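PDB 4N7B: LytB from Plasmodium falciparum, which catalyses the last step of the DOXP/MEP isoprenoid pathway, reductively converting HMBPP into isopentenyl and dimethylallyl diphosphate with an iron-sulfur cluster. Local coordinates for residues Gly294-Ile299 against Thr349-Pro354; Asn319-Tyr324 against Phe378-Thr383; Tyr333-Ile338 against His355-Val360. All coordinates share one frame; numbering follows the deposited sequence.

Contact 1. Residues Gly294-Ile299 against Thr349-Pro354; sequences GISPQI and TYNEAP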
loop_
_atom_site.group_PDB
_atom_site.type_symbol
_atom_site.label_atom_id
_atom_site.label_comp_id
_atom_site.label_asym_id
_atom_site.label_seq_id
_atom_site.Cartn_x
_atom_site.Cartn_y
_atom_site.Cartn_z
ATOM N N GLY A 294 4.141 -2.969 -7.893
ATOM C CA GLY A 294 4.197 -2.991 -9.334
ATOM C C GLY A 294 5.485 -2.408 -9.887
ATOM O O GLY A 294 6.335 -1.879 -9.159
ATOM N N ILE A 295 5.610 -2.485 -11.203
ATOM C CA ILE A 295 6.862 -2.178 -11.858
ATOM C C ILE A 295 6.606 -1.534 -13.216
ATOM O O ILE A 295 5.536 -1.712 -13.803
ATOM C CB ILE A 295 7.716 -3.467 -12.032
ATOM C CG1 ILE A 295 9.149 -3.106 -12.426
ATOM C CG2 ILE A 295 7.089 -4.426 -13.064
ATOM C CD1 ILE A 295 9.930 -2.441 -11.313
ATOM N N SER A 296 7.580 -0.769 -13.699
ATOM C CA SER A 296 7.501 -0.189 -15.033
ATOM C C SER A 296 7.711 -1.291 -16.084
ATOM O O SER A 296 8.543 -2.180 -15.898
ATOM C CB SER A 296 8.554 0.916 -15.200
ATOM O OG SER A 296 8.372 1.953 -14.248
ATOM N N PRO A 297 6.939 -1.249 -17.182
ATOM C CA PRO A 297 7.023 -2.244 -18.264
ATOM C C PRO A 297 8.439 -2.373 -18.813
ATOM O O PRO A 297 8.870 -3.454 -19.208
ATOM C CB PRO A 297 6.110 -1.672 -19.352
ATOM C CG PRO A 297 5.206 -0.707 -18.651
ATOM C CD PRO A 297 5.929 -0.209 -17.444
ATOM N N GLN A 298 9.148 -1.253 -18.836
ATOM C CA GLN A 298 10.505 -1.187 -19.375
ATOM C C GLN A 298 11.438 -2.114 -18.602
ATOM O O GLN A 298 12.299 -2.773 -19.179
ATOM C CB GLN A 298 11.018 0.250 -19.295
ATOM C CG GLN A 298 10.255 1.242 -20.178
ATOM C CD GLN A 298 8.962 1.753 -19.551
ATOM O OE1 GLN A 298 8.571 1.324 -18.471
ATOM N NE2 GLN A 298 8.294 2.674 -20.235
ATOM N N ILE A 299 11.261 -2.156 -17.286
ATOM C CA ILE A 299 12.065 -3.030 -16.442
ATOM C C ILE A 299 11.897 -4.476 -16.884
ATOM O O ILE A 299 12.847 -5.264 -16.848
ATOM C CB ILE A 299 11.660 -2.917 -14.972
ATOM C CG1 ILE A 299 11.808 -1.470 -14.497
ATOM C CG2 ILE A 299 12.502 -3.840 -14.121
ATOM C CD1 ILE A 299 13.194 -0.919 -14.683
ATOM N N THR A 349 2.893 2.753 -12.653
ATOM C CA THR A 349 1.647 2.961 -13.386
ATOM C C THR A 349 1.824 3.988 -14.508
ATOM O O THR A 349 1.354 3.803 -15.630
ATOM C CB THR A 349 0.549 3.477 -12.445
ATOM O OG1 THR A 349 0.216 2.455 -11.498
ATOM C CG2 THR A 349 -0.692 3.866 -13.245
ATOM N N TYR A 350 2.501 5.085 -14.186
ATOM C CA TYR A 350 2.782 6.133 -15.155
ATOM C C TYR A 350 3.426 5.533 -16.398
ATOM O O TYR A 350 3.044 5.843 -17.521
ATOM C CB TYR A 350 3.710 7.189 -14.534
ATOM C CG TYR A 350 4.126 8.306 -15.491
ATOM C CD1 TYR A 350 3.324 9.424 -15.694
ATOM C CD2 TYR A 350 5.310 8.225 -16.207
ATOM C CE1 TYR A 350 3.698 10.431 -16.585
ATOM C CE2 TYR A 350 5.692 9.233 -17.093
ATOM C CZ TYR A 350 4.884 10.331 -17.272
ATOM O OH TYR A 350 5.273 11.323 -18.146
ATOM N N ASN A 351 4.398 4.652 -16.208
ATOM C CA ASN A 351 5.190 4.189 -17.337
ATOM C C ASN A 351 4.472 3.196 -18.237
ATOM O O ASN A 351 5.050 2.707 -19.200
ATOM C CB ASN A 351 6.524 3.634 -16.848
ATOM C CG ASN A 351 7.547 4.732 -16.630
ATOM O OD1 ASN A 351 7.599 5.694 -17.390
ATOM N ND2 ASN A 351 8.349 4.603 -15.590
ATOM N N GLU A 352 3.208 2.914 -17.946
ATOM C CA GLU A 352 2.414 2.075 -18.839
ATOM C C GLU A 352 1.934 2.896 -20.034
ATOM O O GLU A 352 1.684 2.347 -21.100
ATOM C CB GLU A 352 1.227 1.463 -18.102
ATOM C CG GLU A 352 1.603 0.469 -17.001
ATOM C CD GLU A 352 2.018 -0.903 -17.534
ATOM O OE1 GLU A 352 1.980 -1.114 -18.762
ATOM O OE2 GLU A 352 2.379 -1.780 -16.717
ATOM N N ALA A 353 1.807 4.209 -19.859
ATOM C CA ALA A 353 1.439 5.097 -20.960
ATOM C C ALA A 353 2.048 6.485 -20.739
ATOM O O ALA A 353 1.331 7.479 -20.649
ATOM C CB ALA A 353 -0.078 5.191 -21.082
ATOM N N PRO A 354 3.385 6.557 -20.668
ATOM C CA PRO A 354 4.101 7.758 -20.214
ATOM C C PRO A 354 3.849 9.007 -21.074
ATOM O O PRO A 354 3.831 10.122 -20.548
ATOM C CB PRO A 354 5.575 7.335 -20.300
ATOM C CG PRO A 354 5.606 6.250 -21.332
ATOM C CD PRO A 354 4.294 5.534 -21.218
#
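Two of the parallel alpha/beta units of the IspH (LytB) fold meet here: the loop that leads into helix 297-305 in one, and a type I beta turn from Tyr350 to Ala353, at the C-terminal end of helix 344-350, in the other. The contact is small, 254 Å² in all, and lies near the surface. Asn351 contributes the largest share. Its CB points at the opposing loop, and the amide reaches Ser296 OG with ND2 at 3.0 Å; the bond is nearly straight (164°), and the hydroxyl lies close to the amide plane. Ser296 presents OG for this by keeping it anti to its own carbonyl carbon, beside the backbone N (chi1 -59°). Gln298 also reaches Asn351. Bent at chi2, its chain brings the amide across Asn351, near its CB and backbone carbonyl, with the two amide planes steeply inclined to each other. NE2 gives only a weak hydrogen bond to Asn351 O, at 3.4 Å, while OE1, buried by the contact and without a polar partner, rests 3.5 Å from Asn351 CB. Pro297, between Ser296 and Gln298 in sequence, points its ring at the turn, its CD 3.5 Å from Asn351 O. Glu352 starts away from the loop, but a bend at chi2 (-77°) folds its carboxylate back across the proline. OE2 accepts a hydrogen bond from His322 ND1 of helix 316-329, which helps fix the carboxylate, and the other oxygen, Glu352 OE1, sits 3.3 Å from Pro297 CG.

Contact 2. Residues Asn319-Tyr324 against Phe378-Thr383; sequences NKVHVY and FYVTQT. With NA (sodium ion), chain F; F3S (Fe3-s4 cluster), chain B.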
loop_
_atom_site.group_PDB
_atom_site.type_symbol
_atom_site.label_atom_id
_atom_site.label_comp_id
_atom_site.label_asym_id
_atom_site.label_seq_id
_atom_site.Cartn_x
_atom_site.Cartn_y
_atom_site.Cartn_z
ATOM N N ASN A 319 -2.273 -3.947 -10.379
ATOM C CA ASN A 319 -2.322 -4.360 -11.773
ATOM C C ASN A 319 -3.590 -3.836 -12.433
ATOM O O ASN A 319 -3.596 -3.491 -13.614
ATOM C CB ASN A 319 -2.259 -5.872 -11.898
ATOM C CG ASN A 319 -2.293 -6.333 -13.338
ATOM O OD1 ASN A 319 -1.334 -6.149 -14.084
ATOM N ND2 ASN A 319 -3.396 -6.955 -13.732
ATOM N N LYS A 320 -4.670 -3.779 -11.662
ATOM C CA LYS A 320 -5.925 -3.243 -12.157
ATOM C C LYS A 320 -5.705 -1.847 -12.734
ATOM O O LYS A 320 -6.129 -1.556 -13.847
ATOM C CB LYS A 320 -6.913 -3.183 -11.012
ATOM C CG LYS A 320 -8.216 -2.503 -11.299
ATOM C CD LYS A 320 -8.973 -2.435 -9.975
ATOM C CE LYS A 320 -10.399 -1.992 -10.123
ATOM N NZ LYS A 320 -10.929 -1.487 -8.819
ATOM N N VAL A 321 -5.001 -0.997 -11.997
ATOM C CA VAL A 321 -4.795 0.385 -12.445
ATOM C C VAL A 321 -3.928 0.398 -13.703
ATOM O O VAL A 321 -4.262 1.056 -14.698
ATOM C CB VAL A 321 -4.161 1.273 -11.343
ATOM C CG1 VAL A 321 -4.014 2.705 -11.814
ATOM C CG2 VAL A 321 -5.029 1.254 -10.112
ATOM N N HIS A 322 -2.844 -0.368 -13.680
ATOM C CA HIS A 322 -1.960 -0.484 -14.846
ATOM C C HIS A 322 -2.758 -0.834 -16.084
ATOM O O HIS A 322 -2.526 -0.304 -17.175
ATOM C CB HIS A 322 -0.908 -1.568 -14.609
ATOM C CG HIS A 322 0.213 -1.138 -13.710
ATOM N ND1 HIS A 322 1.540 -1.316 -14.036
ATOM C CD2 HIS A 322 0.203 -0.541 -12.494
ATOM C CE1 HIS A 322 2.298 -0.846 -13.061
ATOM N NE2 HIS A 322 1.511 -0.367 -12.115
ATOM N N VAL A 323 -3.714 -1.732 -15.897
ATOM C CA VAL A 323 -4.468 -2.303 -16.994
ATOM C C VAL A 323 -5.449 -1.287 -17.590
ATOM O O VAL A 323 -5.518 -1.121 -18.807
ATOM C CB VAL A 323 -5.206 -3.572 -16.497
ATOM C CG1 VAL A 323 -6.454 -3.805 -17.289
ATOM C CG2 VAL A 323 -4.266 -4.761 -16.561
ATOM N N TYR A 324 -6.204 -0.601 -16.743
ATOM C CA TYR A 324 -7.100 0.439 -17.236
ATOM C C TYR A 324 -6.331 1.520 -18.002
ATOM O O TYR A 324 -6.810 2.037 -19.003
ATOM C CB TYR A 324 -7.883 1.081 -16.087
ATOM C CG TYR A 324 -9.178 0.356 -15.807
ATOM C CD1 TYR A 324 -10.335 0.636 -16.534
ATOM C CD2 TYR A 324 -9.227 -0.650 -14.860
ATOM C CE1 TYR A 324 -11.520 -0.053 -16.285
ATOM C CE2 TYR A 324 -10.391 -1.337 -14.604
ATOM C CZ TYR A 324 -11.534 -1.037 -15.306
ATOM O OH TYR A 324 -12.678 -1.753 -15.022
ATOM N N PHE A 378 -9.441 10.330 -18.827
ATOM C CA PHE A 378 -9.723 9.250 -17.909
ATOM C C PHE A 378 -8.778 9.447 -16.741
ATOM O O PHE A 378 -7.585 9.690 -16.945
ATOM C CB PHE A 378 -9.427 7.920 -18.588
ATOM C CG PHE A 378 -9.994 6.711 -17.872
ATOM C CD1 PHE A 378 -11.312 6.318 -18.079
ATOM C CD2 PHE A 378 -9.204 5.952 -17.017
ATOM C CE1 PHE A 378 -11.833 5.200 -17.440
ATOM C CE2 PHE A 378 -9.724 4.821 -16.377
ATOM C CZ PHE A 378 -11.035 4.452 -16.588
ATOM N N TYR A 379 -9.292 9.372 -15.521
ATOM C CA TYR A 379 -8.424 9.495 -14.382
ATOM C C TYR A 379 -8.363 8.215 -13.589
ATOM O O TYR A 379 -9.263 7.390 -13.609
ATOM C CB TYR A 379 -8.810 10.683 -13.489
ATOM C CG TYR A 379 -9.951 10.456 -12.502
ATOM C CD1 TYR A 379 -9.724 9.849 -11.272
ATOM C CD2 TYR A 379 -11.249 10.892 -12.787
ATOM C CE1 TYR A 379 -10.754 9.657 -10.366
ATOM C CE2 TYR A 379 -12.282 10.707 -11.885
ATOM C CZ TYR A 379 -12.025 10.084 -10.676
ATOM O OH TYR A 379 -13.041 9.882 -9.764
ATOM N N VAL A 380 -7.283 8.099 -12.845
ATOM C CA VAL A 380 -6.952 6.900 -12.138
ATOM C C VAL A 380 -6.196 7.412 -10.911
ATOM O O VAL A 380 -5.760 8.570 -10.912
ATOM C CB VAL A 380 -6.133 6.018 -13.107
ATOM C CG1 VAL A 380 -4.744 5.754 -12.606
ATOM C CG2 VAL A 380 -6.883 4.766 -13.424
ATOM N N THR A 381 -6.041 6.604 -9.861
ATOM C CA THR A 381 -5.342 7.076 -8.670
ATOM C C THR A 381 -4.410 6.023 -8.094
ATOM O O THR A 381 -4.554 4.822 -8.342
ATOM C CB THR A 381 -6.312 7.554 -7.538
ATOM O OG1 THR A 381 -6.798 6.447 -6.776
ATOM C CG2 THR A 381 -7.487 8.300 -8.105
ATOM N N GLN A 382 -3.448 6.497 -7.320
ATOM C CA GLN A 382 -2.686 5.661 -6.406
ATOM C C GLN A 382 -3.657 4.897 -5.493
ATOM O O GLN A 382 -4.655 5.449 -5.023
ATOM C CB GLN A 382 -1.776 6.560 -5.572
ATOM C CG GLN A 382 -0.699 5.863 -4.772
ATOM C CD GLN A 382 0.255 6.856 -4.147
ATOM O OE1 GLN A 382 0.399 7.967 -4.638
ATOM N NE2 GLN A 382 0.895 6.474 -3.052
ATOM N N THR A 383 -3.350 3.636 -5.213
ATOM C CA THR A 383 -4.277 2.761 -4.483
ATOM C C THR A 383 -4.417 3.098 -3.012
ATOM O O THR A 383 -5.390 2.699 -2.380
ATOM C CB THR A 383 -3.832 1.291 -4.552
ATOM O OG1 THR A 383 -2.550 1.141 -3.920
ATOM C CG2 THR A 383 -3.733 0.838 -5.976
HETATM NA NA NA F . -12.870 -3.379 -12.535
HETATM FE FE1 F3S B . -2.645 -4.003 -0.214
HETATM FE FE3 F3S B . -2.980 -4.252 -2.875
HETATM FE FE4 F3S B . -4.211 -2.320 -1.471
HETATM S S1 F3S B . -1.095 -4.289 -1.737
HETATM S S2 F3S B . -2.870 -1.835 0.237
HETATM S S3 F3S B . -4.507 -4.506 -1.327
HETATM S S4 F3S B . -3.345 -2.151 -3.485
#
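Helix 316-329 packs on a face of the parallel sheet that contains strand 377-381, an alpha/beta layer of the IspH fold whose strand runs out into the iron-sulfur site. Helix and strand are nearly antiparallel (162°), with axes 9.2 Å apart, and no hydrogen bond joins them. At the centre Val321, with CG1 anti to its backbone N, drives that methyl onto Val380; the two CG1 atoms are only 3.2 Å apart, tighter than ordinary van der Waals contact. Val380 has an unusual chi1 of 118°, so this pair appears strained. The other branch, Val321 CG2, faces the end of the strand, 4.0 Å from Thr381 O. One helical turn on, the Tyr324 ring crosses Phe378 obliquely, CD1 to CZ at 3.9 Å, and its hydroxyl meets a sodium ion in the ring plane. Beyond the strand, Thr383 belongs to the cluster pocket. Its OG1 takes the crowded position between the backbone N and carbonyl carbon (chi1 62°) and is hydrogen-bonded to Glu345, the probable proton donor by analogy with relatives. The same threonine turns toward the Fe3-S4 cluster, with Thr383 OG1 3.4 Å from the sulfide S4.

Contact 3. Residues Tyr333-Ile338 against His355-Val360; sequences YDIILI and HCTHIV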
loop_
_atom_site.group_PDB
_atom_site.type_symbol
_atom_site.label_atom_id
_atom_site.label_comp_id
_atom_site.label_asym_id
_atom_site.label_seq_id
_atom_site.Cartn_x
_atom_site.Cartn_y
_atom_site.Cartn_z
ATOM N N TYR A 333 -7.446 8.092 -25.031
ATOM C CA TYR A 333 -7.691 8.968 -23.905
ATOM C C TYR A 333 -6.351 9.481 -23.420
ATOM O O TYR A 333 -5.347 8.786 -23.512
ATOM C CB TYR A 333 -8.303 8.201 -22.738
ATOM C CG TYR A 333 -9.782 7.910 -22.815
ATOM C CD1 TYR A 333 -10.294 7.000 -23.730
ATOM C CD2 TYR A 333 -10.661 8.501 -21.921
ATOM C CE1 TYR A 333 -11.637 6.712 -23.766
ATOM C CE2 TYR A 333 -12.008 8.225 -21.952
ATOM C CZ TYR A 333 -12.497 7.321 -22.868
ATOM O OH TYR A 333 -13.856 7.051 -22.898
ATOM N N ASP A 334 -6.327 10.684 -22.876
ATOM C CA ASP A 334 -5.180 11.076 -22.091
ATOM C C ASP A 334 -5.540 10.696 -20.679
ATOM O O ASP A 334 -6.713 10.680 -20.325
ATOM C CB ASP A 334 -4.886 12.565 -22.207
ATOM C CG ASP A 334 -3.766 12.855 -23.191
ATOM O OD1 ASP A 334 -3.743 12.220 -24.267
ATOM O OD2 ASP A 334 -2.903 13.707 -22.884
ATOM N N ILE A 335 -4.540 10.380 -19.872
ATOM C CA ILE A 335 -4.801 9.831 -18.559
ATOM C C ILE A 335 -4.275 10.724 -17.458
ATOM O O ILE A 335 -3.113 11.125 -17.487
ATOM C CB ILE A 335 -4.169 8.450 -18.418
ATOM C CG1 ILE A 335 -5.094 7.396 -19.040
ATOM C CG2 ILE A 335 -3.970 8.104 -16.955
ATOM C CD1 ILE A 335 -4.540 6.772 -20.255
ATOM N N ILE A 336 -5.131 11.033 -16.486
ATOM C CA ILE A 336 -4.700 11.800 -15.323
ATOM C C ILE A 336 -4.493 10.849 -14.163
ATOM O O ILE A 336 -5.401 10.136 -13.778
ATOM C CB ILE A 336 -5.711 12.874 -14.909
ATOM C CG1 ILE A 336 -5.552 14.136 -15.754
ATOM C CG2 ILE A 336 -5.427 13.332 -13.504
ATOM C CD1 ILE A 336 -5.926 13.986 -17.170
ATOM N N LEU A 337 -3.290 10.847 -13.609
ATOM C CA LEU A 337 -2.927 9.933 -12.542
ATOM C C LEU A 337 -2.763 10.717 -11.251
ATOM O O LEU A 337 -1.788 11.437 -11.097
ATOM C CB LEU A 337 -1.612 9.240 -12.885
ATOM C CG LEU A 337 -0.968 8.372 -11.796
ATOM C CD1 LEU A 337 -1.980 7.461 -11.153
ATOM C CD2 LEU A 337 0.156 7.560 -12.405
ATOM N N ILE A 338 -3.725 10.600 -10.339
ATOM C CA ILE A 338 -3.637 11.293 -9.051
ATOM C C ILE A 338 -2.801 10.470 -8.072
ATOM O O ILE A 338 -3.158 9.353 -7.729
ATOM C CB ILE A 338 -5.031 11.478 -8.439
ATOM C CG1 ILE A 338 -5.977 12.108 -9.463
ATOM C CG2 ILE A 338 -4.940 12.333 -7.200
ATOM C CD1 ILE A 338 -7.383 12.329 -8.951
ATOM N N HIS A 355 3.642 8.828 -22.371
ATOM C CA HIS A 355 3.537 9.969 -23.275
ATOM C C HIS A 355 2.140 10.571 -23.289
ATOM O O HIS A 355 1.947 11.647 -23.839
ATOM C CB HIS A 355 3.950 9.571 -24.695
ATOM C CG HIS A 355 5.364 9.092 -24.796
ATOM N ND1 HIS A 355 6.369 9.550 -23.963
ATOM C CD2 HIS A 355 5.946 8.190 -25.619
ATOM C CE1 HIS A 355 7.500 8.951 -24.272
ATOM N NE2 HIS A 355 7.273 8.118 -25.275
ATOM N N CYS A 356 1.170 9.890 -22.680
ATOM C CA CYS A 356 -0.186 10.423 -22.638
ATOM C C CYS A 356 -0.734 10.446 -21.208
ATOM O O CYS A 356 -1.935 10.583 -21.003
ATOM C CB CYS A 356 -1.112 9.637 -23.576
ATOM S SG CYS A 356 -1.372 7.945 -23.046
ATOM N N THR A 357 0.150 10.340 -20.221
ATOM C CA THR A 357 -0.269 10.406 -18.827
ATOM C C THR A 357 0.240 11.688 -18.155
ATOM O O THR A 357 1.308 12.214 -18.495
ATOM C CB THR A 357 0.190 9.172 -18.016
ATOM O OG1 THR A 357 -0.395 7.984 -18.565
ATOM C CG2 THR A 357 -0.237 9.302 -16.560
ATOM N N HIS A 358 -0.549 12.195 -17.214
ATOM C CA HIS A 358 -0.212 13.410 -16.482
ATOM C C HIS A 358 -0.449 13.205 -15.008
ATOM O O HIS A 358 -1.570 12.957 -14.582
ATOM C CB HIS A 358 -1.075 14.556 -16.982
ATOM C CG HIS A 358 -1.114 14.653 -18.473
ATOM N ND1 HIS A 358 -0.473 15.653 -19.170
ATOM C CD2 HIS A 358 -1.696 13.854 -19.400
ATOM C CE1 HIS A 358 -0.668 15.473 -20.466
ATOM N NE2 HIS A 358 -1.406 14.390 -20.632
ATOM N N ILE A 359 0.602 13.300 -14.212
ATOM C CA ILE A 359 0.451 13.064 -12.794
ATOM C C ILE A 359 -0.006 14.314 -12.068
ATOM O O ILE A 359 0.572 15.375 -12.252
ATOM C CB ILE A 359 1.774 12.615 -12.175
ATOM C CG1 ILE A 359 2.220 11.306 -12.820
ATOM C CG2 ILE A 359 1.611 12.441 -10.660
ATOM C CD1 ILE A 359 3.578 10.830 -12.367
ATOM N N VAL A 360 -1.023 14.196 -11.221
ATOM C CA VAL A 360 -1.335 15.301 -10.325
ATOM C C VAL A 360 -1.188 14.874 -8.870
ATOM O O VAL A 360 -1.752 13.867 -8.447
ATOM C CB VAL A 360 -2.733 15.934 -10.613
ATOM C CG1 VAL A 360 -3.046 15.861 -12.097
ATOM C CG2 VAL A 360 -3.804 15.290 -9.815
#
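Four short backbone hydrogen bonds join strand 334-338 to residues 356-360 in parallel register, Ile335 beside Thr357 through Ile338 beside Val360. Ile335 N to Cys356 O is the first, nearly along the C=O axis; Val360 N to Leu337 O is the last, its donor above the carbonyl plane. The closest apolar packing is toward the Ile338 end. There Val360 spreads its methyls over two neighbours, CG1 lying 3.7 Å from Ile336 CG2 while CG2 meets Ile338 CG1, and helix 387-400 covers this face. With helix 344-350 as the connection, the strands form a beta-alpha-beta unit, and that helix packs on the other face, against Leu337, Thr357 and Ile359. Thr357 CG2 touches Leu337 CB at 3.9 Å, and its OG1 is hydrogen-bonded to Ala353 O. Toward Asp334 and Cys356 the strands give way to partly exposed residues, and polar contact replaces close apolar packing. His358, on the sheet's edge strand, turns its ring (chi1 -48°) back along the sheet, so that NE2 donates to Asp334 OD2 at 2.8 Å; the carboxylate is met from above its plane, with the ring tilted 33° to it. Such a pair would favour a charged imidazole. Looser still, Cys356 SG lies 4.1 Å from Tyr333 O.

From the N terminus, the loop 294-299 comes first and finds its partner only at 349-354, so contact 1 closes a long loop. Helix 316-329, inside that loop, opens contact 2, which closes at strand 377-381; contacts 1 and 2 therefore cross. Strand 334-338 follows this helix and pairs with 357-360, so contact 3 is nested within contact 2 and also crosses contact 1. Contacts 2 and 3 share one parallel sheet, strands 334-338 and 377-381 being neighbours, linked by a backbone hydrogen bond from Ile336 N to Phe378 O. Contact 1 ties this layer to the unit holding helix 297-305. Tyr350 packs against Thr357 and Ile359, bringing contact 1 against contact 3.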